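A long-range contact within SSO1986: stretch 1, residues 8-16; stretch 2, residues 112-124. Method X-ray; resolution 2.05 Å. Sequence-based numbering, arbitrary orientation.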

# COMPACT_ATOMS: atom_id res chain seq x y z
N TRP A 8 1.35 -10.47 21.55
CA TRP A 8 1.88 -11.31 20.44
C TRP A 8 3.40 -11.15 20.33
O TRP A 8 3.92 -10.02 20.37
N GLU A 9 4.09 -12.27 20.19
CA GLU A 9 5.48 -12.26 19.74
C GLU A 9 5.57 -11.56 18.37
O GLU A 9 4.61 -11.58 17.60
N GLU A 10 6.72 -10.94 18.08
CA GLU A 10 6.93 -10.34 16.77
C GLU A 10 6.76 -11.39 15.67
O GLU A 10 7.21 -12.54 15.81
N GLN A 11 6.09 -11.01 14.59
CA GLN A 11 5.80 -11.93 13.49
C GLN A 11 6.55 -11.57 12.22
O GLN A 11 7.07 -10.47 12.09
N VAL A 12 6.62 -12.52 11.29
CA VAL A 12 7.15 -12.29 9.96
C VAL A 12 6.08 -12.74 8.96
O VAL A 12 5.43 -13.75 9.17
N PHE A 13 5.87 -11.96 7.91
CA PHE A 13 5.00 -12.35 6.78
C PHE A 13 5.73 -13.30 5.88
O PHE A 13 6.76 -12.96 5.28
N LEU A 14 5.18 -14.51 5.77
CA LEU A 14 5.73 -15.52 4.89
C LEU A 14 4.83 -15.55 3.66
O LEU A 14 3.71 -16.06 3.74
N PRO A 15 5.29 -14.98 2.53
CA PRO A 15 4.52 -15.12 1.29
C PRO A 15 4.42 -16.57 0.85
O PRO A 15 5.43 -17.29 0.85
N ILE A 16 3.22 -17.00 0.49
CA ILE A 16 3.03 -18.35 -0.05
C ILE A 16 2.97 -18.26 -1.58
O ILE A 16 1.95 -17.83 -2.15
N LYS A 112 -9.54 -16.35 13.00
CA LYS A 112 -9.75 -17.20 14.18
C LYS A 112 -9.02 -16.61 15.37
O LYS A 112 -7.80 -16.53 15.36
N ASP A 113 -9.78 -16.23 16.41
CA ASP A 113 -9.19 -15.74 17.65
C ASP A 113 -8.02 -14.78 17.38
O ASP A 113 -6.87 -15.05 17.75
N VAL A 114 -8.33 -13.69 16.69
CA VAL A 114 -7.38 -12.60 16.44
C VAL A 114 -7.76 -11.44 17.34
O VAL A 114 -8.94 -11.10 17.49
N HIS A 115 -6.76 -10.84 17.95
CA HIS A 115 -7.01 -9.85 18.98
C HIS A 115 -5.74 -9.09 19.26
O HIS A 115 -4.65 -9.60 19.05
N GLY A 116 -5.90 -7.89 19.76
CA GLY A 116 -4.77 -7.11 20.23
C GLY A 116 -3.91 -6.60 19.11
O GLY A 116 -4.31 -6.59 17.93
N ASN A 117 -2.72 -6.18 19.49
CA ASN A 117 -1.80 -5.51 18.59
C ASN A 117 -0.76 -6.49 18.11
O ASN A 117 -0.31 -7.34 18.89
N ILE A 118 -0.38 -6.35 16.84
CA ILE A 118 0.60 -7.19 16.18
C ILE A 118 1.76 -6.34 15.66
O ILE A 118 1.53 -5.28 15.08
N THR A 119 2.98 -6.79 15.93
CA THR A 119 4.18 -6.29 15.25
C THR A 119 4.63 -7.36 14.26
O THR A 119 4.73 -8.55 14.60
N PHE A 120 4.86 -6.95 13.01
CA PHE A 120 5.29 -7.90 11.99
C PHE A 120 6.17 -7.24 10.93
O PHE A 120 6.09 -6.03 10.70
N SER A 121 7.01 -8.06 10.31
CA SER A 121 7.90 -7.58 9.25
C SER A 121 7.61 -8.24 7.89
O SER A 121 7.25 -9.41 7.84
N LEU A 122 7.79 -7.46 6.82
CA LEU A 122 7.59 -7.89 5.43
C LEU A 122 8.93 -7.85 4.70
O LEU A 122 9.67 -6.91 4.91
N PRO A 123 9.20 -8.84 3.82
CA PRO A 123 10.36 -8.80 2.93
C PRO A 123 10.12 -7.93 1.67
O PRO A 123 9.38 -8.35 0.79
N ILE A 124 10.76 -6.76 1.61
CA ILE A 124 10.53 -5.79 0.50
C ILE A 124 11.77 -5.47 -0.35
O ILE A 124 12.90 -5.67 0.10

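The strand formed by residues 11-15 runs parallel to a neighbouring strand that includes Thr 119 to Ser 121. Gln 11 N donates to Thr 119 O (2.8 Å), Ser 121 N to Gln 11 O (3.0 Å) and Phe 13 N to Ser 121 O (2.9 Å). Within the ladder, Gln 11 and Phe 120 lie on one face of the sheet, their CB atoms 3.8 Å apart, and Val 12 and Ser 121 on the other.

Trp 8, which precedes the strand and points toward the second stretch, has the largest area covered by the other stretch. Its m rotamer, with chi2 at 108°, lays the indole along the loop leading into the second strand, so that NE1 donates to His 115 O (3.0 Å). Asn 117 O also lies at the indole edge, 3.5 Å from CD1, and the same CD1 packs 3.9 Å from Ile 118 CG1. His 115, in the p rotamer, brings the end of its ring nearer, NE2 lying 3.9 Å from Trp 8 CZ2; Trp 8 NE1 lies over one imidazole face, with the ring planes at 45°.

Gln 11 adopts m for both chi1 and chi2. This folded chain carries its amide away from the partner strand and back along its own backbone, where NE2 donates to Glu 9 O (3.0 Å), while CG remains 4.2 Å from Ile 118 CG2. Phe 13 is t; its CB meets Leu 122 CD2 at 3.5 Å, and its ring presents an edge to Pro 123 CD, 4.5 Å from CD2. Pro 15 CG extends this apolar contact to Pro 123 CG (4.2 Å).

Two waters complete the polar contacts. Water 1 accepts from Thr 119 N (2.9 Å) and donates to Glu 9 O (2.7 Å). Water 2 donates to Gln 11 O (3.1 Å) and lies 2.7 Å from Ser 121 OG, the m rotamer placing this hydroxyl within its reach.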

# COMPACT_ATOMS: atom_id res chain seq x y z
CB TRP A 8 1.24 -10.92 19.10
CG TRP A 8 -0.13 -11.45 18.90
CD1 TRP A 8 -1.30 -10.74 18.93
CD2 TRP A 8 -0.50 -12.82 18.63
NE1 TRP A 8 -2.38 -11.58 18.70
CE2 TRP A 8 -1.91 -12.86 18.51
CE3 TRP A 8 0.23 -14.01 18.48
CZ2 TRP A 8 -2.61 -14.04 18.25
CZ3 TRP A 8 -0.47 -15.18 18.21
CH2 TRP A 8 -1.87 -15.19 18.11
CB GLU A 9 6.01 -13.68 19.63
CG GLU A 9 6.16 -14.35 20.98
CD GLU A 9 6.57 -15.81 20.93
OE1 GLU A 9 6.55 -16.43 19.84
OE2 GLU A 9 6.94 -16.35 22.01
CB GLU A 10 8.32 -9.68 16.66
CG GLU A 10 8.43 -8.36 17.45
CD GLU A 10 9.64 -7.50 17.04
OE1 GLU A 10 9.84 -6.44 17.68
OE2 GLU A 10 10.38 -7.86 16.09
CB GLN A 11 4.29 -11.95 13.20
CG GLN A 11 3.45 -12.18 14.48
CD GLN A 11 3.33 -13.65 14.85
OE1 GLN A 11 2.90 -14.46 14.05
NE2 GLN A 11 3.67 -13.98 16.10
CB VAL A 12 8.50 -13.02 9.71
CG1 VAL A 12 8.34 -14.53 9.85
CG2 VAL A 12 9.07 -12.68 8.33
CB PHE A 13 4.58 -11.11 6.00
CG PHE A 13 3.65 -11.38 4.82
CD1 PHE A 13 2.33 -11.74 5.03
CD2 PHE A 13 4.10 -11.22 3.52
CE1 PHE A 13 1.47 -11.95 3.94
CE2 PHE A 13 3.24 -11.43 2.41
CZ PHE A 13 1.94 -11.78 2.63
CB LEU A 14 5.77 -16.88 5.62
CG LEU A 14 6.39 -18.13 5.01
CD1 LEU A 14 6.53 -19.20 6.08
CD2 LEU A 14 5.62 -18.68 3.85
CB PRO A 15 5.34 -14.32 0.25
CG PRO A 15 6.27 -13.48 1.03
CD PRO A 15 6.51 -14.19 2.34
CB ILE A 16 1.77 -19.00 0.54
CG1 ILE A 16 1.84 -19.01 2.07
CG2 ILE A 16 1.57 -20.43 -0.00
CD1 ILE A 16 2.96 -19.85 2.64
CB LYS A 112 -9.23 -18.62 13.94
CG LYS A 112 -9.45 -19.57 15.14
CD LYS A 112 -8.42 -20.69 15.19
CE LYS A 112 -8.57 -21.56 16.43
NZ LYS A 112 -8.37 -20.78 17.70
CB ASP A 113 -8.75 -16.93 18.52
CG ASP A 113 -9.90 -17.89 18.82
OD1 ASP A 113 -11.07 -17.58 18.50
OD2 ASP A 113 -9.64 -18.99 19.38
CB VAL A 114 -7.41 -12.16 14.95
CG1 VAL A 114 -7.01 -10.68 14.78
CG2 VAL A 114 -6.48 -13.05 14.12
CB HIS A 115 -7.47 -10.56 20.26
CG HIS A 115 -6.52 -11.63 20.70
ND1 HIS A 115 -5.67 -11.48 21.78
CD2 HIS A 115 -6.27 -12.86 20.19
CE1 HIS A 115 -4.94 -12.58 21.92
NE2 HIS A 115 -5.29 -13.43 20.97
CB ASN A 117 -1.13 -4.35 19.33
CG ASN A 117 -2.13 -3.35 19.82
OD1 ASN A 117 -3.02 -2.95 19.08
ND2 ASN A 117 -2.00 -2.93 21.07
CB ILE A 118 -0.03 -7.94 14.98
CG1 ILE A 118 -1.17 -8.86 15.47
CG2 ILE A 118 1.00 -8.76 14.22
CD1 ILE A 118 -1.70 -9.81 14.45
CB THR A 119 5.29 -5.98 16.24
OG1 THR A 119 4.88 -4.88 17.07
CG2 THR A 119 6.58 -5.60 15.52
CB PHE A 120 4.10 -8.62 11.34
CG PHE A 120 3.30 -7.78 10.39
CD1 PHE A 120 3.38 -7.98 9.02
CD2 PHE A 120 2.42 -6.82 10.86
CE1 PHE A 120 2.63 -7.23 8.15
CE2 PHE A 120 1.66 -6.07 10.00
CZ PHE A 120 1.77 -6.26 8.64
CB SER A 121 9.35 -7.84 9.65
OG SER A 121 9.70 -7.07 10.78
CB LEU A 122 6.69 -6.90 4.70
CG LEU A 122 5.37 -6.53 5.38
CD1 LEU A 122 4.80 -5.28 4.74
CD2 LEU A 122 4.40 -7.71 5.31
CB PRO A 123 10.55 -10.27 2.54
CG PRO A 123 9.18 -10.86 2.62
CD PRO A 123 8.40 -10.06 3.61
CB ILE A 124 10.00 -4.46 1.02
CG1 ILE A 124 10.96 -3.87 2.05
CG2 ILE A 124 8.60 -4.66 1.59
CD1 ILE A 124 10.92 -2.34 2.14
O HOH W 1 3.59 -9.05 17.61
O HOH W 2 8.77 -8.13 13.12